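Local coordinates for extracellular invertase (PDB 5XH8), which probably hydrolyses sucrose and transfers its fructosyl unit to acceptor sugars, building fructooligosaccharides such as 1-kestose, at residues 242-246 against 270-275. Residue numbers count along the deposited sequence, not the author numbering.
Sequences RWAFN and IGTEGS
An irregular loop, 242-246, lies against the end of strand 265-274 in the family 32 beta-propeller and leads into the neighbouring strand 247-248. Extended Arg-242 offers its O to Thr-272 OG1 (2.8 Å); beta-branched Thr-272 suits a strand, its CB pointing toward the loop. Trp-243 turns its CA-CB bond away, yet CZ3 reaches Ile-270 CD1 at 4.2 Å, two bulky apolar groups meeting. At Ala-244 positive phi (66/-152) kinks the backbone; CA lies 4.9 Å from Gly-274 CA, and its small CB 3.2 Å from Glu-273 O. Phe-245 N donates to Glu-273 O (2.8 Å); its ring, edge by Gly-274 CA, stacks on Trp-125. Asn-246 O accepts Glu-273 N (3.0 Å; CA-CA 5.3 Å), extending the antiparallel pairing of 247-248, bulge-like, into the loop. Its amide (chi1 t) donates from ND2 to Glu-273 OE2 (2.9 Å) and accepts at OD1 from Thr-167. With Thr-284 on OE1, this orients a carboxylate near Glu-248 OE1, consistent with an acidic pair; the Glu-273 side chain lies about 4 Å from bound glycerol.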
loop_
_atom_site.group_PDB
_atom_site.type_symbol
_atom_site.label_atom_id
_atom_site.label_comp_id
_atom_site.label_asym_id
_atom_site.label_seq_id
_atom_site.Cartn_x
_atom_site.Cartn_y
_atom_site.Cartn_z
ATOM N N ARG A 242 24.022 -8.134 -21.867
ATOM C CA ARG A 242 24.315 -7.082 -20.906
ATOM C C ARG A 242 23.398 -7.192 -19.685
ATOM O O ARG A 242 22.281 -7.726 -19.750
ATOM C CB ARG A 242 24.180 -5.699 -21.535
ATOM C CG ARG A 242 24.859 -5.510 -22.893
ATOM C CD ARG A 242 24.963 -4.031 -23.252
ATOM N NE ARG A 242 25.921 -3.350 -22.368
ATOM C CZ ARG A 242 27.252 -3.276 -22.554
ATOM N NH1 ARG A 242 27.843 -3.823 -23.604
ATOM N NH2 ARG A 242 28.009 -2.653 -21.657
ATOM N N TRP A 243 23.909 -6.716 -18.555
ATOM C CA TRP A 243 23.113 -6.546 -17.354
ATOM C C TRP A 243 22.040 -5.475 -17.593
ATOM O O TRP A 243 20.971 -5.531 -17.004
ATOM C CB TRP A 243 23.988 -6.175 -16.155
ATOM C CG TRP A 243 25.099 -7.161 -15.818
ATOM C CD1 TRP A 243 26.407 -6.848 -15.522
ATOM C CD2 TRP A 243 25.008 -8.595 -15.725
ATOM N NE1 TRP A 243 27.129 -7.990 -15.243
ATOM C CE2 TRP A 243 26.302 -9.076 -15.363
ATOM C CE3 TRP A 243 23.972 -9.528 -15.916
ATOM C CZ2 TRP A 243 26.568 -10.436 -15.179
ATOM C CZ3 TRP A 243 24.238 -10.882 -15.742
ATOM C CH2 TRP A 243 25.524 -11.328 -15.372
ATOM N N ALA A 244 22.355 -4.501 -18.446
ATOM C CA ALA A 244 21.377 -3.632 -19.063
ATOM C C ALA A 244 20.685 -2.729 -18.027
ATOM O O ALA A 244 21.300 -2.393 -16.988
ATOM C CB ALA A 244 20.406 -4.455 -19.912
ATOM N N PHE A 245 19.440 -2.321 -18.275
ATOM C CA PHE A 245 18.837 -1.251 -17.457
ATOM C C PHE A 245 17.907 -1.683 -16.342
ATOM O O PHE A 245 17.536 -0.866 -15.501
ATOM C CB PHE A 245 18.144 -0.273 -18.363
ATOM C CG PHE A 245 19.088 0.469 -19.281
ATOM C CD1 PHE A 245 19.460 -0.072 -20.504
ATOM C CD2 PHE A 245 19.592 1.717 -18.922
ATOM C CE1 PHE A 245 20.313 0.614 -21.360
ATOM C CE2 PHE A 245 20.456 2.414 -19.771
ATOM C CZ PHE A 245 20.812 1.862 -20.994
ATOM N N ASN A 246 17.524 -2.956 -16.325
ATOM C CA ASN A 246 16.563 -3.463 -15.339
ATOM C C ASN A 246 16.563 -4.984 -15.400
ATOM O O ASN A 246 16.672 -5.535 -16.477
ATOM C CB ASN A 246 15.161 -2.916 -15.658
ATOM C CG ASN A 246 14.157 -3.237 -14.580
ATOM O OD1 ASN A 246 14.286 -2.790 -13.439
ATOM N ND2 ASN A 246 13.144 -4.010 -14.937
ATOM N N ILE A 270 17.551 -14.606 -15.242
ATOM C CA ILE A 270 16.967 -13.265 -15.280
ATOM C C ILE A 270 16.734 -12.849 -16.694
ATOM O O ILE A 270 17.470 -13.259 -17.579
ATOM C CB ILE A 270 17.883 -12.176 -14.684
ATOM C CG1 ILE A 270 19.339 -12.365 -15.143
ATOM C CG2 ILE A 270 17.811 -12.212 -13.179
ATOM C CD1 ILE A 270 20.143 -11.105 -15.010
ATOM N N GLY A 271 15.714 -12.022 -16.887
ATOM C CA GLY A 271 15.573 -11.223 -18.087
ATOM C C GLY A 271 16.281 -9.901 -17.835
ATOM O O GLY A 271 16.198 -9.348 -16.740
ATOM N N THR A 272 16.976 -9.384 -18.840
ATOM C CA THR A 272 17.506 -8.025 -18.751
ATOM C C THR A 272 16.910 -7.171 -19.856
ATOM O O THR A 272 16.775 -7.620 -20.999
ATOM C CB THR A 272 19.066 -7.980 -18.782
ATOM O OG1 THR A 272 19.560 -8.149 -20.109
ATOM C CG2 THR A 272 19.633 -9.027 -17.903
ATOM N N GLU A 273 16.539 -5.942 -19.489
ATOM C CA GLU A 273 15.919 -4.989 -20.392
ATOM C C GLU A 273 16.990 -4.028 -20.912
ATOM O O GLU A 273 17.507 -3.193 -20.158
ATOM C CB GLU A 273 14.808 -4.206 -19.691
ATOM C CG GLU A 273 13.667 -5.069 -19.175
ATOM C CD GLU A 273 12.434 -4.240 -18.876
ATOM O OE1 GLU A 273 11.792 -3.769 -19.850
ATOM O OE2 GLU A 273 12.155 -4.023 -17.678
ATOM N N GLY A 274 17.304 -4.171 -22.202
ATOM C CA GLY A 274 18.324 -3.379 -22.881
ATOM C C GLY A 274 17.791 -2.324 -23.822
ATOM O O GLY A 274 16.589 -2.277 -24.160
ATOM N N SER A 275 18.713 -1.469 -24.245
ATOM C CA SER A 275 18.400 -0.322 -25.078
ATOM C C SER A 275 19.656 0.118 -25.801
ATOM O O SER A 275 20.738 -0.033 -25.259
ATOM C CB SER A 275 17.942 0.823 -24.190
ATOM O OG SER A 275 17.463 1.919 -24.950
#